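Local coordinates for uncharacterized protein (Porphyromonas gingivalis, PDB 1ZBS) that is of unproven function but probably phosphorylates N-acetylglucosamine with ATP, as a member of the ASKHA (sugar kinase/Hsp70/actin) superfamily, at residues M1-D6 with W14-E19; S59-Y64 with H88-E93; A68-A73 with I92-D97. All blocks are in the same frame, centred on the assembly; numbering follows the deposited sequence.

Overall arrangement
The three contacts follow one five-stranded mixed sheet from its hairpin to an outer strand. Contact 1 pairs strands 2-7 and 11-18, and contact 2 comes later in the chain, joining strands 62-67 and 91-95; their centres lie about 10 Å apart. They touch because strands 2-7 and 62-67 are parallel neighbours, with Leu3 O and Gly5 N facing the backbone of Tyr64. Contact 3 uses strand 91-95 again, shares Ile92 and Glu93 with contact 2, and lies about 16 Å from it and 17 Å from contact 1, centre to centre. Strand order 3-2-1-4-5 recurs in the chain's second sheet, consistent with the duplicated ribonuclease H-like domains of ASKHA proteins.

Contact 1: M1-D6 with W14-E19; sequences MILIGD and WCIAKE
Trp14 packs its indole against Gly5 near the C-terminal part of strand 2-7, with Gly5 CA over one face of the six-membered ring, 4.1 Å from its centroid: a CH-pi contact that the bare glycine leaves room for. Leu3 reaches the same ring obliquely; its anti torsion (chi1 179°) sets CG 3.5 Å from Trp14 CE3, with CD2 then at CZ3. Cys15 forms a hydrogen-bonded antiparallel pair with Ile4: Ile4 N donates to Cys15 O at 2.8 Å with a nearly straight N-H...O angle of 168°, and Cys15 N donates to Ile4 O. Ile16 faces the Trp14 side of the sheet, where its CG1 meets Leu3 CD1 at 3.8 Å and its CG2 meets the selenium of selenomethionine Met1 at 3.6 Å. Ala17 and Ile2 likewise exchange two backbone bonds, while Ala17 CB touches Ile2 CG1 on the face that helix 271-280 covers. At Lys18 the pairing ends in polar contacts: one water accepts from both Lys18 NZ, at 2.8 Å, and Met1 N. The chemistry thus changes along the hairpin, from aromatic and aliphatic contacts beside paired amides to a hydrated end where two nitrogen groups, probably both positively charged, share a water that can lessen their repulsion.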
HETATM    1  N   MSE A   1      22.704 -37.937   4.957  1.00 51.57           N
HETATM    2  CA  MSE A   1      22.780 -36.488   4.634  1.00 50.33           C
HETATM    3  C   MSE A   1      21.473 -35.777   4.959  1.00 47.19           C
HETATM    4  O   MSE A   1      20.452 -36.418   5.220  1.00 44.78           O
HETATM    5  CB  MSE A   1      23.160 -36.289   3.159  1.00 55.98           C
HETATM    6  CG  MSE A   1      22.411 -37.167   2.164  1.00 63.56           C
HETATM    7 SE   MSE A   1      23.181 -37.101   0.367  1.00 73.82          SE
HETATM    8  CE  MSE A   1      24.692 -38.291   0.646  1.00 73.28           C
ATOM      9  N   ILE A   2      21.513 -34.448   4.953  1.00 44.29           N
ATOM     10  CA  ILE A   2      20.338 -33.651   5.276  1.00 41.46           C
ATOM     11  C   ILE A   2      19.857 -32.751   4.149  1.00 39.67           C
ATOM     12  O   ILE A   2      20.602 -32.442   3.217  1.00 38.75           O
ATOM     13  CB  ILE A   2      20.598 -32.765   6.517  1.00 40.24           C
ATOM     14  CG1 ILE A   2      21.755 -31.799   6.234  1.00 38.19           C
ATOM     15  CG2 ILE A   2      20.906 -33.642   7.721  1.00 39.95           C
ATOM     16  CD1 ILE A   2      22.010 -30.789   7.340  1.00 35.76           C
ATOM     17  N   LEU A   3      18.596 -32.340   4.249  1.00 38.99           N
ATOM     18  CA  LEU A   3      17.971 -31.455   3.267  1.00 38.95           C
ATOM     19  C   LEU A   3      17.599 -30.140   3.945  1.00 37.78           C
ATOM     20  O   LEU A   3      16.829 -30.115   4.906  1.00 37.85           O
ATOM     21  CB  LEU A   3      16.709 -32.106   2.680  1.00 37.01           C
ATOM     22  CG  LEU A   3      15.960 -31.251   1.648  1.00 36.72           C
ATOM     23  CD1 LEU A   3      16.886 -30.978   0.461  1.00 36.45           C
ATOM     24  CD2 LEU A   3      14.682 -31.955   1.183  1.00 33.08           C
ATOM     25  N   ILE A   4      18.151 -29.045   3.451  1.00 37.34           N
ATOM     26  CA  ILE A   4      17.851 -27.750   4.037  1.00 37.57           C
ATOM     27  C   ILE A   4      17.128 -26.855   3.038  1.00 37.92           C
ATOM     28  O   ILE A   4      17.563 -26.689   1.893  1.00 34.52           O
ATOM     29  CB  ILE A   4      19.130 -27.031   4.527  1.00 36.16           C
ATOM     30  CG1 ILE A   4      19.876 -27.914   5.535  1.00 34.79           C
ATOM     31  CG2 ILE A   4      18.752 -25.710   5.189  1.00 37.34           C
ATOM     32  CD1 ILE A   4      21.198 -27.348   5.987  1.00 33.38           C
ATOM     33  N   GLY A   5      16.016 -26.286   3.486  1.00 39.30           N
ATOM     34  CA  GLY A   5      15.235 -25.418   2.631  1.00 40.75           C
ATOM     35  C   GLY A   5      14.964 -24.071   3.260  1.00 41.73           C
ATOM     36  O   GLY A   5      14.602 -23.984   4.433  1.00 41.07           O
ATOM     37  N   ASP A   6      15.153 -23.021   2.470  1.00 42.94           N
ATOM     38  CA  ASP A   6      14.921 -21.659   2.916  1.00 44.45           C
ATOM     39  C   ASP A   6      13.983 -20.997   1.915  1.00 45.35           C
ATOM     40  O   ASP A   6      14.392 -20.650   0.807  1.00 43.79           O
ATOM     41  CB  ASP A   6      16.238 -20.893   2.979  1.00 44.75           C
ATOM     42  CG  ASP A   6      16.124 -19.619   3.781  1.00 47.30           C
ATOM     43  OD1 ASP A   6      15.871 -19.711   5.002  1.00 48.44           O
ATOM     44  OD2 ASP A   6      16.283 -18.526   3.196  1.00 49.95           O
ATOM     45  N   TRP A  14      17.121 -24.690  -1.838  1.00 47.27           N
ATOM     46  CA  TRP A  14      17.369 -25.991  -1.234  1.00 44.97           C
ATOM     47  C   TRP A  14      18.841 -26.395  -1.280  1.00 46.88           C
ATOM     48  O   TRP A  14      19.603 -25.949  -2.149  1.00 46.96           O
ATOM     49  CB  TRP A  14      16.561 -27.084  -1.942  1.00 41.53           C
ATOM     50  CG  TRP A  14      15.081 -26.990  -1.795  1.00 39.24           C
ATOM     51  CD1 TRP A  14      14.208 -26.385  -2.650  1.00 38.13           C
ATOM     52  CD2 TRP A  14      14.288 -27.545  -0.739  1.00 38.08           C
ATOM     53  NE1 TRP A  14      12.914 -26.535  -2.195  1.00 36.66           N
ATOM     54  CE2 TRP A  14      12.936 -27.241  -1.022  1.00 37.66           C
ATOM     55  CE3 TRP A  14      14.588 -28.271   0.419  1.00 37.54           C
ATOM     56  CZ2 TRP A  14      11.887 -27.638  -0.189  1.00 37.14           C
ATOM     57  CZ3 TRP A  14      13.541 -28.668   1.252  1.00 37.84           C
ATOM     58  CH2 TRP A  14      12.207 -28.349   0.941  1.00 37.92           C
ATOM     59  N   CYS A  15      19.231 -27.258  -0.342  1.00 47.22           N
ATOM     60  CA  CYS A  15      20.597 -27.766  -0.281  1.00 46.63           C
ATOM     61  C   CYS A  15      20.697 -29.102   0.437  1.00 45.81           C
ATOM     62  O   CYS A  15      20.171 -29.278   1.537  1.00 44.27           O
ATOM     63  CB  CYS A  15      21.531 -26.772   0.408  1.00 46.48           C
ATOM     64  SG  CYS A  15      23.166 -27.481   0.798  1.00 48.28           S
ATOM     65  N   ILE A  16      21.367 -30.048  -0.209  1.00 46.02           N
ATOM     66  CA  ILE A  16      21.584 -31.364   0.367  1.00 46.10           C
ATOM     67  C   ILE A  16      23.018 -31.343   0.883  1.00 45.34           C
ATOM     68  O   ILE A  16      23.965 -31.353   0.101  1.00 44.78           O
ATOM     69  CB  ILE A  16      21.425 -32.480  -0.689  1.00 46.25           C
ATOM     70  CG1 ILE A  16      19.976 -32.545  -1.168  1.00 47.35           C
ATOM     71  CG2 ILE A  16      21.825 -33.819  -0.097  1.00 47.63           C
ATOM     72  CD1 ILE A  16      19.716 -33.649  -2.172  1.00 47.50           C
ATOM     73  N   ALA A  17      23.171 -31.290   2.202  1.00 45.37           N
ATOM     74  CA  ALA A  17      24.490 -31.251   2.821  1.00 45.93           C
ATOM     75  C   ALA A  17      24.834 -32.545   3.559  1.00 47.06           C
ATOM     76  O   ALA A  17      23.955 -33.325   3.927  1.00 46.22           O
ATOM     77  CB  ALA A  17      24.570 -30.071   3.789  1.00 43.50           C
ATOM     78  N   LYS A  18      26.128 -32.755   3.774  1.00 49.65           N
ATOM     79  CA  LYS A  18      26.623 -33.925   4.484  1.00 49.97           C
ATOM     80  C   LYS A  18      27.797 -33.445   5.314  1.00 49.89           C
ATOM     81  O   LYS A  18      28.800 -32.981   4.769  1.00 49.43           O
ATOM     82  CB  LYS A  18      27.104 -34.994   3.504  1.00 51.90           C
ATOM     83  CG  LYS A  18      27.360 -36.366   4.133  1.00 54.48           C
ATOM     84  CD  LYS A  18      28.304 -37.186   3.257  1.00 55.61           C
ATOM     85  CE  LYS A  18      28.241 -38.679   3.556  1.00 56.99           C
ATOM     86  NZ  LYS A  18      26.983 -39.316   3.057  1.00 56.86           N
ATOM     87  N   GLU A  19      27.659 -33.540   6.633  1.00 48.62           N
ATOM     88  CA  GLU A  19      28.707 -33.115   7.558  1.00 48.29           C
ATOM     89  C   GLU A  19      29.273 -31.732   7.226  1.00 47.68           C
ATOM     90  O   GLU A  19      30.465 -31.588   6.947  1.00 50.85           O
ATOM     91  CB  GLU A  19      29.844 -34.143   7.586  1.00 50.23           C
ATOM     92  CG  GLU A  19      29.919 -34.951   8.886  1.00 53.59           C
ATOM     93  CD  GLU A  19      29.008 -36.177   8.892  1.00 56.05           C
ATOM     94  OE1 GLU A  19      29.411 -37.230   8.331  1.00 57.76           O
ATOM     95  OE2 GLU A  19      27.880 -36.088   9.449  1.00 60.20           O
TER
HETATM   96  O   HOH W   1      24.599 -39.822   4.376  1.00 32.05           O

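Contact 2: S59-Y64 with H88-E93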
ATOM      1  N   SER A  59      18.846 -41.113   1.032  1.00 51.50           N
ATOM      2  CA  SER A  59      19.988 -40.743   1.858  1.00 51.39           C
ATOM      3  C   SER A  59      19.604 -39.600   2.799  1.00 51.30           C
ATOM      4  O   SER A  59      20.374 -39.234   3.689  1.00 51.49           O
ATOM      5  CB  SER A  59      21.156 -40.295   0.973  1.00 53.16           C
ATOM      6  OG  SER A  59      21.513 -41.299   0.034  1.00 55.27           O
ATOM      7  N   ILE A  60      18.416 -39.034   2.599  1.00 50.18           N
ATOM      8  CA  ILE A  60      17.949 -37.939   3.438  1.00 48.78           C
ATOM      9  C   ILE A  60      17.468 -38.466   4.777  1.00 46.98           C
ATOM     10  O   ILE A  60      16.376 -39.023   4.882  1.00 45.89           O
ATOM     11  CB  ILE A  60      16.800 -37.171   2.781  1.00 49.39           C
ATOM     12  CG1 ILE A  60      17.227 -36.664   1.408  1.00 49.85           C
ATOM     13  CG2 ILE A  60      16.388 -36.010   3.676  1.00 50.18           C
ATOM     14  CD1 ILE A  60      18.446 -35.774   1.425  1.00 50.71           C
ATOM     15  N   ARG A  61      18.291 -38.266   5.801  1.00 45.15           N
ATOM     16  CA  ARG A  61      17.989 -38.739   7.147  1.00 45.15           C
ATOM     17  C   ARG A  61      17.245 -37.694   7.977  1.00 44.89           C
ATOM     18  O   ARG A  61      16.690 -37.996   9.038  1.00 44.41           O
ATOM     19  CB  ARG A  61      19.294 -39.141   7.841  1.00 44.75           C
ATOM     20  CG  ARG A  61      20.034 -40.285   7.144  1.00 45.48           C
ATOM     21  CD  ARG A  61      19.598 -41.643   7.685  1.00 45.55           C
ATOM     22  NE  ARG A  61      18.171 -41.878   7.497  1.00 46.01           N
ATOM     23  CZ  ARG A  61      17.589 -42.002   6.311  1.00 47.81           C
ATOM     24  NH1 ARG A  61      16.281 -42.216   6.232  1.00 48.34           N
ATOM     25  NH2 ARG A  61      18.315 -41.924   5.202  1.00 49.00           N
ATOM     26  N   ALA A  62      17.241 -36.461   7.484  1.00 42.27           N
ATOM     27  CA  ALA A  62      16.563 -35.367   8.157  1.00 40.51           C
ATOM     28  C   ALA A  62      16.410 -34.203   7.197  1.00 38.99           C
ATOM     29  O   ALA A  62      17.178 -34.061   6.241  1.00 36.52           O
ATOM     30  CB  ALA A  62      17.345 -34.926   9.399  1.00 39.62           C
ATOM     31  N   VAL A  63      15.395 -33.389   7.457  1.00 38.89           N
ATOM     32  CA  VAL A  63      15.087 -32.213   6.650  1.00 39.19           C
ATOM     33  C   VAL A  63      14.717 -31.048   7.572  1.00 38.75           C
ATOM     34  O   VAL A  63      13.960 -31.211   8.536  1.00 37.06           O
ATOM     35  CB  VAL A  63      13.921 -32.505   5.653  1.00 41.30           C
ATOM     36  CG1 VAL A  63      12.911 -33.429   6.288  1.00 42.91           C
ATOM     37  CG2 VAL A  63      13.237 -31.203   5.249  1.00 40.55           C
ATOM     38  N   TYR A  64      15.283 -29.883   7.266  1.00 39.26           N
ATOM     39  CA  TYR A  64      15.050 -28.657   8.027  1.00 40.65           C
ATOM     40  C   TYR A  64      14.579 -27.569   7.058  1.00 39.76           C
ATOM     41  O   TYR A  64      15.319 -27.136   6.167  1.00 37.72           O
ATOM     42  CB  TYR A  64      16.334 -28.200   8.736  1.00 40.17           C
ATOM     43  CG  TYR A  64      16.977 -29.255   9.608  1.00 40.80           C
ATOM     44  CD1 TYR A  64      18.008 -30.059   9.121  1.00 41.49           C
ATOM     45  CD2 TYR A  64      16.564 -29.442  10.926  1.00 41.10           C
ATOM     46  CE1 TYR A  64      18.618 -31.023   9.930  1.00 41.84           C
ATOM     47  CE2 TYR A  64      17.160 -30.400  11.742  1.00 41.97           C
ATOM     48  CZ  TYR A  64      18.191 -31.187  11.241  1.00 42.59           C
ATOM     49  OH  TYR A  64      18.799 -32.119  12.059  1.00 42.81           O
ATOM     50  N   HIS A  88      10.441 -42.032   4.583  1.00 48.87           N
ATOM     51  CA  HIS A  88      11.433 -42.765   5.365  1.00 48.68           C
ATOM     52  C   HIS A  88      12.434 -41.842   6.038  1.00 48.94           C
ATOM     53  O   HIS A  88      13.481 -42.285   6.504  1.00 49.54           O
ATOM     54  CB  HIS A  88      12.145 -43.792   4.485  1.00 48.14           C
ATOM     55  CG  HIS A  88      11.212 -44.805   3.894  1.00 46.42           C
ATOM     56  ND1 HIS A  88      10.335 -45.539   4.665  1.00 44.22           N
ATOM     57  CD2 HIS A  88      10.976 -45.164   2.608  1.00 44.37           C
ATOM     58  CE1 HIS A  88       9.596 -46.303   3.881  1.00 45.33           C
ATOM     59  NE2 HIS A  88       9.965 -46.094   2.627  1.00 44.85           N
ATOM     60  N   CYS A  89      12.099 -40.558   6.094  1.00 48.57           N
ATOM     61  CA  CYS A  89      12.958 -39.573   6.732  1.00 50.67           C
ATOM     62  C   CYS A  89      12.793 -39.681   8.247  1.00 52.05           C
ATOM     63  O   CYS A  89      11.679 -39.835   8.741  1.00 53.92           O
ATOM     64  CB  CYS A  89      12.577 -38.166   6.281  1.00 49.93           C
ATOM     65  SG  CYS A  89      13.752 -36.920   6.839  1.00 47.63           S
ATOM     66  N   ASP A  90      13.899 -39.597   8.979  1.00 53.20           N
ATOM     67  CA  ASP A  90      13.866 -39.699  10.439  1.00 55.47           C
ATOM     68  C   ASP A  90      13.398 -38.434  11.164  1.00 54.25           C
ATOM     69  O   ASP A  90      12.584 -38.513  12.082  1.00 54.60           O
ATOM     70  CB  ASP A  90      15.254 -40.088  10.977  1.00 55.95           C
ATOM     71  CG  ASP A  90      15.535 -41.582  10.875  1.00 58.41           C
ATOM     72  OD1 ASP A  90      16.713 -41.972  11.049  1.00 57.68           O
ATOM     73  OD2 ASP A  90      14.586 -42.369  10.635  1.00 60.22           O
ATOM     74  N   ARG A  91      13.911 -37.276  10.756  1.00 53.11           N
ATOM     75  CA  ARG A  91      13.554 -36.023  11.410  1.00 52.32           C
ATOM     76  C   ARG A  91      13.164 -34.930  10.417  1.00 51.58           C
ATOM     77  O   ARG A  91      13.893 -34.646   9.462  1.00 50.17           O
ATOM     78  CB  ARG A  91      14.724 -35.545  12.276  1.00 52.19           C
ATOM     79  CG  ARG A  91      14.391 -34.423  13.251  1.00 53.73           C
ATOM     80  CD  ARG A  91      15.642 -33.920  13.975  1.00 54.53           C
ATOM     81  NE  ARG A  91      16.318 -34.952  14.765  1.00 56.11           N
ATOM     82  CZ  ARG A  91      15.875 -35.440  15.923  1.00 55.07           C
ATOM     83  NH1 ARG A  91      14.742 -34.997  16.448  1.00 54.23           N
ATOM     84  NH2 ARG A  91      16.577 -36.368  16.563  1.00 55.20           N
ATOM     85  N   ILE A  92      12.008 -34.320  10.661  1.00 51.31           N
ATOM     86  CA  ILE A  92      11.488 -33.255   9.813  1.00 52.29           C
ATOM     87  C   ILE A  92      11.025 -32.075  10.658  1.00 51.44           C
ATOM     88  O   ILE A  92      10.006 -32.151  11.345  1.00 51.32           O
ATOM     89  CB  ILE A  92      10.313 -33.758   8.968  1.00 54.26           C
ATOM     90  CG1 ILE A  92       9.530 -32.572   8.413  1.00 55.17           C
ATOM     91  CG2 ILE A  92       9.436 -34.678   9.799  1.00 56.16           C
ATOM     92  CD1 ILE A  92      10.360 -31.670   7.532  1.00 59.15           C
ATOM     93  N   GLU A  93      11.783 -30.984  10.599  1.00 50.76           N
ATOM     94  CA  GLU A  93      11.480 -29.775  11.362  1.00 48.43           C
ATOM     95  C   GLU A  93      11.163 -28.586  10.459  1.00 47.30           C
ATOM     96  O   GLU A  93      11.907 -28.287   9.522  1.00 44.89           O
ATOM     97  CB  GLU A  93      12.665 -29.429  12.269  1.00 50.33           C
ATOM     98  CG  GLU A  93      12.910 -30.413  13.408  1.00 51.01           C
ATOM     99  CD  GLU A  93      14.098 -30.012  14.264  1.00 51.68           C
ATOM    100  OE1 GLU A  93      14.168 -28.832  14.663  1.00 52.83           O
ATOM    101  OE2 GLU A  93      14.959 -30.874  14.544  1.00 52.27           O
TER
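Val63 and Ile92 stand side by side on adjacent parallel strands and point the same way, with Ile92 CD1 fitted against both methyls of the valine. The fit is tight: Ile92 CD1 lies 3.3 Å from Val63 CG1 and 3.7 Å from Val63 CG2. Val63 CG1 also meets Cys89 SG, a bump that settles over the backbone of Ala62, with SG 3.5 Å from Ala62 CA. Cys89 SG is anti to its own backbone N (chi1 -171°), which sends the sulfur toward this hollow. On the opposite face of the sheet the CB atoms of Ala62 and Arg91 meet, while Tyr64 runs alongside Glu93 and presents its ring edge to the carboxylate, CE2 lying 3.6 Å from Glu93 OE2. The ring and carboxylate planes are 75° apart. Just before the strands begin, Arg61 NE makes a long salt bridge of 3.8 Å with Asp90 OD1, at the guanidinium edge; Arg61 NH2 also bonds to Ser58 O. Backbone bonds join the strands, Val63 N to Arg91 O at 2.8 Å and Glu93 N to Val63 O at 3.0 Å. Linked through helix 75-85, these parallel neighbours are the paired strands of a beta-alpha-beta unit, as in the ribonuclease H-like fold.

Contact 3: A68-A73 with I92-D97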
ATOM      1  N   ALA A  68       8.877 -18.099   5.285  1.00 53.58           N
ATOM      2  CA  ALA A  68       7.911 -17.125   5.780  1.00 55.24           C
ATOM      3  C   ALA A  68       6.512 -17.723   5.664  1.00 56.31           C
ATOM      4  O   ALA A  68       6.138 -18.234   4.610  1.00 57.09           O
ATOM      5  CB  ALA A  68       8.001 -15.837   4.969  1.00 55.63           C
ATOM      6  N   GLY A  69       5.748 -17.664   6.751  1.00 56.53           N
ATOM      7  CA  GLY A  69       4.403 -18.212   6.746  1.00 56.45           C
ATOM      8  C   GLY A  69       4.345 -19.505   7.538  1.00 57.13           C
ATOM      9  O   GLY A  69       3.273 -20.058   7.791  1.00 56.22           O
ATOM     10  N   CYS A  70       5.512 -19.991   7.934  1.00 57.41           N
ATOM     11  CA  CYS A  70       5.575 -21.217   8.700  1.00 58.21           C
ATOM     12  C   CYS A  70       5.226 -20.957  10.155  1.00 59.78           C
ATOM     13  O   CYS A  70       5.970 -21.307  11.074  1.00 58.48           O
ATOM     14  CB  CYS A  70       6.957 -21.849   8.566  1.00 57.05           C
ATOM     15  SG  CYS A  70       7.213 -22.558   6.926  1.00 53.34           S
ATOM     16  N   THR A  71       4.076 -20.325  10.347  1.00 61.73           N
ATOM     17  CA  THR A  71       3.580 -20.014  11.676  1.00 64.08           C
ATOM     18  C   THR A  71       3.505 -21.298  12.495  1.00 64.76           C
ATOM     19  O   THR A  71       3.345 -22.387  11.947  1.00 65.36           O
ATOM     20  CB  THR A  71       2.180 -19.384  11.591  1.00 64.96           C
ATOM     21  OG1 THR A  71       1.486 -19.583  12.829  1.00 68.30           O
ATOM     22  CG2 THR A  71       1.389 -20.005  10.454  1.00 64.72           C
ATOM     23  N   PRO A  72       3.625 -21.186  13.824  1.00 65.25           N
ATOM     24  CA  PRO A  72       3.564 -22.368  14.689  1.00 65.95           C
ATOM     25  C   PRO A  72       2.202 -23.063  14.637  1.00 66.70           C
ATOM     26  O   PRO A  72       1.968 -24.044  15.342  1.00 67.44           O
ATOM     27  CB  PRO A  72       3.881 -21.799  16.071  1.00 66.18           C
ATOM     28  CG  PRO A  72       3.355 -20.394  15.986  1.00 64.93           C
ATOM     29  CD  PRO A  72       3.825 -19.962  14.621  1.00 64.85           C
ATOM     30  N   ALA A  73       1.313 -22.550  13.791  1.00 66.27           N
ATOM     31  CA  ALA A  73      -0.024 -23.111  13.643  1.00 66.04           C
ATOM     32  C   ALA A  73      -0.166 -23.855  12.324  1.00 66.13           C
ATOM     33  O   ALA A  73      -0.835 -24.888  12.254  1.00 67.27           O
ATOM     34  CB  ALA A  73      -1.066 -22.004  13.725  1.00 66.42           C
ATOM     35  N   ILE A  92      12.008 -34.320  10.661  1.00 51.31           N
ATOM     36  CA  ILE A  92      11.488 -33.255   9.813  1.00 52.29           C
ATOM     37  C   ILE A  92      11.025 -32.075  10.658  1.00 51.44           C
ATOM     38  O   ILE A  92      10.006 -32.151  11.345  1.00 51.32           O
ATOM     39  CB  ILE A  92      10.313 -33.758   8.968  1.00 54.26           C
ATOM     40  CG1 ILE A  92       9.530 -32.572   8.413  1.00 55.17           C
ATOM     41  CG2 ILE A  92       9.436 -34.678   9.799  1.00 56.16           C
ATOM     42  CD1 ILE A  92      10.360 -31.670   7.532  1.00 59.15           C
ATOM     43  N   GLU A  93      11.783 -30.984  10.599  1.00 50.76           N
ATOM     44  CA  GLU A  93      11.480 -29.775  11.362  1.00 48.43           C
ATOM     45  C   GLU A  93      11.163 -28.586  10.459  1.00 47.30           C
ATOM     46  O   GLU A  93      11.907 -28.287   9.522  1.00 44.89           O
ATOM     47  CB  GLU A  93      12.665 -29.429  12.269  1.00 50.33           C
ATOM     48  CG  GLU A  93      12.910 -30.413  13.408  1.00 51.01           C
ATOM     49  CD  GLU A  93      14.098 -30.012  14.264  1.00 51.68           C
ATOM     50  OE1 GLU A  93      14.168 -28.832  14.663  1.00 52.83           O
ATOM     51  OE2 GLU A  93      14.959 -30.874  14.544  1.00 52.27           O
ATOM     52  N   VAL A  94      10.056 -27.907  10.748  1.00 47.16           N
ATOM     53  CA  VAL A  94       9.634 -26.745   9.968  1.00 45.83           C
ATOM     54  C   VAL A  94       9.614 -25.527  10.877  1.00 44.88           C
ATOM     55  O   VAL A  94       8.990 -25.549  11.937  1.00 44.83           O
ATOM     56  CB  VAL A  94       8.228 -26.954   9.369  1.00 46.41           C
ATOM     57  CG1 VAL A  94       7.988 -25.961   8.246  1.00 46.61           C
ATOM     58  CG2 VAL A  94       8.090 -28.377   8.857  1.00 45.32           C
ATOM     59  N   ALA A  95      10.305 -24.472  10.462  1.00 44.29           N
ATOM     60  CA  ALA A  95      10.380 -23.246  11.253  1.00 42.76           C
ATOM     61  C   ALA A  95      10.331 -22.011  10.361  1.00 41.63           C
ATOM     62  O   ALA A  95      10.523 -22.101   9.150  1.00 40.72           O
ATOM     63  CB  ALA A  95      11.658 -23.244  12.079  1.00 41.68           C
ATOM     64  N   GLY A  96      10.077 -20.858  10.973  1.00 41.08           N
ATOM     65  CA  GLY A  96      10.004 -19.617  10.224  1.00 39.19           C
ATOM     66  C   GLY A  96      11.332 -19.181   9.635  1.00 38.65           C
ATOM     67  O   GLY A  96      12.399 -19.598  10.096  1.00 37.98           O
ATOM     68  N   ASP A  97      11.270 -18.335   8.613  1.00 36.91           N
ATOM     69  CA  ASP A  97      12.474 -17.845   7.968  1.00 36.58           C
ATOM     70  C   ASP A  97      13.273 -16.889   8.849  1.00 36.72           C
ATOM     71  O   ASP A  97      14.490 -16.759   8.691  1.00 34.73           O
ATOM     72  CB  ASP A  97      12.136 -17.164   6.634  1.00 35.74           C
ATOM     73  CG  ASP A  97      11.118 -16.039   6.776  1.00 36.46           C
ATOM     74  OD1 ASP A  97      11.028 -15.218   5.841  1.00 35.45           O
ATOM     75  OD2 ASP A  97      10.401 -15.973   7.802  1.00 35.36           O
TER
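This is a small contact of loop against strand end, made by van der Waals touches: Ala68 and Cys70 of the loop after strand 62-67 meet the last part of strand 91-95 and the start of helix 97-105, and no hydrogen bond joins the two segments. Cys70 carries the apolar part. Its SG lies 3.7 Å from Val94 CG1, and its CB comes within 3.6 Å of Ala95 O. An inverse gamma turn centred on Cys70 bends the loop here. The second touch lies where the helix begins. Ala68 CB approaches Asp97 OD1 at 3.2 Å, while Asp97 OD2 faces the backbone of the same alanine, 3.4 Å from Ala68 CA. The Asp97 carboxylate therefore spreads against Ala68; chi1 of 56° places CG between the backbone N and the carbonyl carbon, against Ala68 N and CA. Gly96, the N-cap residue of helix 97-105, lies between Ala95 and Asp97 in sequence and is itself grazed by Cys70 CB. Around them, Val94 also packs on Leu78 and Asn79 of helix 75-85, and Cys70 reaches Phe65 of strand 62-67. The loop thus runs from strand 62-67 past the end of its neighbour, strand 91-95, toward helix 75-85, while helix 97-105 starts beside Ala68.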